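Local coordinates for protein methylmalonate-semialdehyde dehydrogenase (PDB 4ZZ7) that probably catalyses the NAD-dependent, acylating oxidation of methylmalonate semialdehyde as a member of the aldehyde dehydrogenase family, at residues Leu88-Ala100 against Ser316-Thr328. Numbering follows the deposited sequence.
Sequences LIGEEHGKIAHDA and STDSGNDFGPVIT
Ile96 reaches from the linker between helices 82-92 and 97-115 into the curved loop 316-328 that precedes helix 329-344. In this aldehyde dehydrogenase fold the contact joins the turn between two helices to that loop, whose Ile327 end approaches the NAD pocket. Followed outward, the CB of Ile96 faces the backbone of Ser316 and Asn321, and its two branches then part. CG2, anti to the carbonyl carbon of Ile96, heads for the peptide joining Phe323 to Gly324 and lies 4.0 Å from CB of Asn321. CG1 takes the other direction, to the carbonyl O of Asn321, and CD1 ends in the bend of the loop, 3.7 Å from CA of Ser319 and beside Gly320 N. Cut back to an alanine, the residue would lose CG1, CG2 and CD1, and the bend at Ser319-Asn321 would probably be left without its filling. Next to it, the His98 ring turns its edge to the same loop, with the carbonyl oxygens of Asn321 and Asp322 near the ring plane; CE1 of His98 is 3.3 Å from O of Asn321. The amide of Asn321 is held within its own loop, ND2 donating to Pro315 O and, weakly, to Asp318 O.

On the N-terminal side of Ile96, the chain leaves helix 82-92 at Gly94, whose positive phi (110°) turns it. A side chain there would probably find little room beside CD of Pro325, which lies 3.4 Å from O of Gly94. Beyond the proline, the Ile327 side chain comes within about 4 Å, between nearest side-chain atoms, of Phe151 and Arg179, both NAD-binding residues. With CG1 anti to the backbone N (chi1 -172°), Ile327 lays CD1 3.8 Å from CA of His93. A water links the two backbones, donating to Glu92 O at 2.8 Å and to Ile327 O at 3.1 Å.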
loop_
_atom_site.group_PDB
_atom_site.type_symbol
_atom_site.label_atom_id
_atom_site.label_comp_id
_atom_site.label_asym_id
_atom_site.label_seq_id
_atom_site.Cartn_x
_atom_site.Cartn_y
_atom_site.Cartn_z
ATOM N N LEU A 88 38.602 3.279 -10.539
ATOM C CA LEU A 88 38.842 3.421 -9.095
ATOM C C LEU A 88 38.448 2.197 -8.268
ATOM O O LEU A 88 38.983 1.975 -7.176
ATOM C CB LEU A 88 38.103 4.651 -8.543
ATOM C CG LEU A 88 38.846 5.998 -8.382
ATOM C CD1 LEU A 88 39.842 6.309 -9.492
ATOM C CD2 LEU A 88 37.836 7.134 -8.257
ATOM N N ILE A 89 37.467 1.441 -8.750
ATOM C CA ILE A 89 37.126 0.147 -8.147
ATOM C C ILE A 89 38.163 -0.902 -8.545
ATOM O O ILE A 89 38.641 -1.622 -7.702
ATOM C CB ILE A 89 35.722 -0.347 -8.551
ATOM C CG1 ILE A 89 34.614 0.515 -7.915
ATOM C CG2 ILE A 89 35.533 -1.800 -8.138
ATOM C CD1 ILE A 89 33.251 0.302 -8.562
ATOM N N GLY A 90 38.494 -0.990 -9.828
ATOM C CA GLY A 90 39.499 -1.942 -10.309
ATOM C C GLY A 90 40.885 -1.708 -9.729
ATOM O O GLY A 90 41.679 -2.629 -9.587
ATOM N N GLU A 91 41.188 -0.473 -9.374
ATOM C CA GLU A 91 42.527 -0.138 -8.923
ATOM C C GLU A 91 42.820 -0.644 -7.502
ATOM O O GLU A 91 43.988 -0.922 -7.171
ATOM C CB GLU A 91 42.733 1.383 -9.011
ATOM C CG GLU A 91 44.165 1.866 -8.820
ATOM C CD GLU A 91 44.336 3.328 -9.212
ATOM O OE1 GLU A 91 45.112 3.622 -10.139
ATOM O OE2 GLU A 91 43.682 4.201 -8.620
ATOM N N GLU A 92 41.777 -0.750 -6.672
ATOM C CA GLU A 92 41.934 -1.030 -5.231
ATOM C C GLU A 92 41.275 -2.339 -4.787
ATOM O O GLU A 92 41.826 -3.048 -3.961
ATOM C CB GLU A 92 41.413 0.132 -4.384
ATOM C CG GLU A 92 42.127 1.459 -4.616
ATOM C CD GLU A 92 41.509 2.639 -3.863
ATOM O OE1 GLU A 92 42.245 3.566 -3.493
ATOM O OE2 GLU A 92 40.277 2.664 -3.660
ATOM N N HIS A 93 40.093 -2.637 -5.304
ATOM C CA HIS A 93 39.476 -3.957 -5.148
ATOM C C HIS A 93 40.057 -5.003 -6.134
ATOM O O HIS A 93 40.301 -6.150 -5.753
ATOM C CB HIS A 93 37.979 -3.835 -5.379
ATOM C CG HIS A 93 37.230 -5.120 -5.236
ATOM N ND1 HIS A 93 37.279 -6.125 -6.171
ATOM C CD2 HIS A 93 36.369 -5.534 -4.286
ATOM C CE1 HIS A 93 36.494 -7.112 -5.788
ATOM N NE2 HIS A 93 35.925 -6.777 -4.650
ATOM N N GLY A 94 40.203 -4.608 -7.405
ATOM C CA GLY A 94 40.809 -5.442 -8.435
ATOM C C GLY A 94 39.868 -5.957 -9.506
ATOM O O GLY A 94 40.320 -6.564 -10.503
ATOM N N LYS A 95 38.571 -5.698 -9.325
ATOM C CA LYS A 95 37.536 -6.322 -10.181
ATOM C C LYS A 95 37.482 -5.719 -11.577
ATOM O O LYS A 95 37.743 -4.532 -11.765
ATOM C CB LYS A 95 36.138 -6.337 -9.533
ATOM C CG LYS A 95 35.533 -4.994 -9.218
ATOM C CD LYS A 95 34.088 -5.135 -8.759
ATOM C CE LYS A 95 33.954 -5.659 -7.337
ATOM N NZ LYS A 95 32.548 -5.578 -6.857
ATOM N N ILE A 96 37.147 -6.543 -12.558
ATOM C CA ILE A 96 37.393 -6.122 -13.927
ATOM C C ILE A 96 36.179 -5.309 -14.407
ATOM O O ILE A 96 35.111 -5.371 -13.804
ATOM C CB ILE A 96 37.917 -7.266 -14.868
ATOM C CG1 ILE A 96 36.819 -7.839 -15.752
ATOM C CG2 ILE A 96 38.698 -8.349 -14.106
ATOM C CD1 ILE A 96 36.947 -7.384 -17.198
ATOM N N ALA A 97 36.394 -4.501 -15.448
ATOM C CA ALA A 97 35.399 -3.550 -15.968
ATOM C C ALA A 97 33.946 -4.008 -15.811
ATOM O O ALA A 97 33.152 -3.331 -15.172
ATOM C CB ALA A 97 35.690 -3.233 -17.422
ATOM N N HIS A 98 33.599 -5.159 -16.374
ATOM C CA HIS A 98 32.200 -5.607 -16.355
ATOM C C HIS A 98 31.635 -5.828 -14.946
ATOM O O HIS A 98 30.477 -5.502 -14.724
ATOM C CB HIS A 98 31.995 -6.871 -17.190
ATOM C CG HIS A 98 32.629 -8.086 -16.602
ATOM N ND1 HIS A 98 33.854 -8.555 -17.017
ATOM C CD2 HIS A 98 32.230 -8.907 -15.608
ATOM C CE1 HIS A 98 34.171 -9.629 -16.320
ATOM N NE2 HIS A 98 33.212 -9.853 -15.447
ATOM N N ASP A 99 32.416 -6.378 -14.011
ATOM C CA ASP A 99 31.942 -6.546 -12.629
ATOM C C ASP A 99 31.779 -5.201 -11.955
ATOM O O ASP A 99 30.866 -5.019 -11.175
ATOM C CB ASP A 99 32.882 -7.397 -11.767
ATOM C CG ASP A 99 32.568 -8.883 -11.828
ATOM O OD1 ASP A 99 31.393 -9.260 -11.602
ATOM O OD2 ASP A 99 33.514 -9.686 -12.062
ATOM N N ALA A 100 32.681 -4.264 -12.218
ATOM C CA ALA A 100 32.556 -2.915 -11.643
ATOM C C ALA A 100 31.310 -2.211 -12.210
ATOM O O ALA A 100 30.531 -1.648 -11.466
ATOM C CB ALA A 100 33.827 -2.098 -11.893
ATOM N N SER A 316 42.703 -6.149 -13.848
ATOM C CA SER A 316 41.626 -5.352 -14.444
ATOM C C SER A 316 42.067 -4.578 -15.700
ATOM O O SER A 316 41.238 -4.167 -16.490
ATOM C CB SER A 316 41.098 -4.366 -13.414
ATOM O OG SER A 316 42.143 -3.491 -13.022
ATOM N N THR A 317 43.373 -4.375 -15.865
ATOM C CA THR A 317 43.938 -3.728 -17.056
ATOM C C THR A 317 43.578 -4.471 -18.340
ATOM O O THR A 317 43.331 -3.865 -19.379
ATOM C CB THR A 317 45.464 -3.613 -16.944
ATOM O OG1 THR A 317 46.015 -4.900 -16.623
ATOM C CG2 THR A 317 45.844 -2.583 -15.865
ATOM N N ASP A 318 43.544 -5.789 -18.253
ATOM C CA ASP A 318 43.034 -6.611 -19.327
ATOM C C ASP A 318 41.565 -6.772 -19.026
ATOM O O ASP A 318 41.195 -7.472 -18.087
ATOM C CB ASP A 318 43.781 -7.963 -19.364
ATOM C CG ASP A 318 43.322 -8.899 -20.507
ATOM O OD1 ASP A 318 42.727 -8.441 -21.501
ATOM O OD2 ASP A 318 43.581 -10.113 -20.417
ATOM N N SER A 319 40.726 -6.081 -19.793
ATOM C CA SER A 319 39.308 -6.434 -19.855
ATOM C C SER A 319 39.257 -7.845 -20.396
ATOM O O SER A 319 40.273 -8.371 -20.861
ATOM C CB SER A 319 38.555 -5.505 -20.786
ATOM O OG SER A 319 38.474 -4.228 -20.214
ATOM N N GLY A 320 38.108 -8.493 -20.332
ATOM C CA GLY A 320 38.009 -9.825 -20.932
ATOM C C GLY A 320 38.461 -10.920 -20.007
ATOM O O GLY A 320 38.122 -12.073 -20.229
ATOM N N ASN A 321 39.235 -10.576 -18.981
ATOM C CA ASN A 321 39.383 -11.444 -17.810
ATOM C C ASN A 321 38.038 -11.675 -17.131
ATOM O O ASN A 321 37.242 -10.750 -16.998
ATOM C CB ASN A 321 40.362 -10.848 -16.795
ATOM C CG ASN A 321 41.804 -11.055 -17.190
ATOM O OD1 ASN A 321 42.192 -12.146 -17.623
ATOM N ND2 ASN A 321 42.619 -10.025 -17.011
ATOM N N ASP A 322 37.789 -12.912 -16.710
ATOM C CA ASP A 322 36.556 -13.240 -15.994
ATOM C C ASP A 322 36.542 -12.647 -14.573
ATOM O O ASP A 322 35.533 -12.068 -14.138
ATOM C CB ASP A 322 36.324 -14.745 -15.981
ATOM C CG ASP A 322 35.839 -15.249 -17.316
ATOM O OD1 ASP A 322 34.657 -15.016 -17.616
ATOM O OD2 ASP A 322 36.632 -15.862 -18.074
ATOM N N PHE A 323 37.657 -12.755 -13.861
ATOM C CA PHE A 323 37.736 -12.131 -12.555
ATOM C C PHE A 323 39.137 -11.712 -12.163
ATOM O O PHE A 323 40.104 -12.102 -12.792
ATOM C CB PHE A 323 37.058 -13.001 -11.483
ATOM C CG PHE A 323 37.545 -14.410 -11.420
ATOM C CD1 PHE A 323 36.919 -15.409 -12.145
ATOM C CD2 PHE A 323 38.608 -14.746 -10.609
ATOM C CE1 PHE A 323 37.364 -16.715 -12.070
ATOM C CE2 PHE A 323 39.043 -16.049 -10.525
ATOM C CZ PHE A 323 38.425 -17.033 -11.251
ATOM N N GLY A 324 39.214 -10.889 -11.123
ATOM C CA GLY A 324 40.466 -10.286 -10.679
ATOM C C GLY A 324 41.103 -10.953 -9.479
ATOM O O GLY A 324 40.801 -12.095 -9.143
ATOM N N PRO A 325 42.000 -10.236 -8.815
ATOM C CA PRO A 325 42.610 -10.822 -7.662
ATOM C C PRO A 325 41.712 -10.745 -6.457
ATOM O O PRO A 325 40.677 -10.079 -6.443
ATOM C CB PRO A 325 43.848 -9.954 -7.437
ATOM C CG PRO A 325 43.464 -8.598 -7.957
ATOM C CD PRO A 325 42.399 -8.828 -9.006
ATOM N N VAL A 326 42.147 -11.434 -5.432
ATOM C CA VAL A 326 41.555 -11.315 -4.140
ATOM C C VAL A 326 42.071 -10.020 -3.496
ATOM O O VAL A 326 43.027 -9.416 -3.955
ATOM C CB VAL A 326 41.817 -12.615 -3.369
ATOM C CG1 VAL A 326 42.602 -12.377 -2.076
ATOM C CG2 VAL A 326 40.500 -13.381 -3.204
ATOM N N ILE A 327 41.393 -9.588 -2.453
ATOM C CA ILE A 327 41.572 -8.231 -1.914
ATOM C C ILE A 327 42.935 -7.962 -1.252
ATOM O O ILE A 327 43.496 -6.874 -1.435
ATOM C CB ILE A 327 40.373 -7.846 -0.981
ATOM C CG1 ILE A 327 40.420 -6.377 -0.556
ATOM C CG2 ILE A 327 40.328 -8.725 0.261
ATOM C CD1 ILE A 327 40.155 -5.400 -1.672
ATOM N N THR A 328 43.440 -8.933 -0.486
ATOM C CA THR A 328 44.717 -8.803 0.245
ATOM C C THR A 328 45.492 -10.104 0.240
ATOM O O THR A 328 44.928 -11.167 -0.002
ATOM C CB THR A 328 44.524 -8.387 1.737
ATOM O OG1 THR A 328 43.826 -9.408 2.462
ATOM C CG2 THR A 328 43.767 -7.061 1.871
HETATM O O HOH W 1 43.548 -3.788 -1.898
#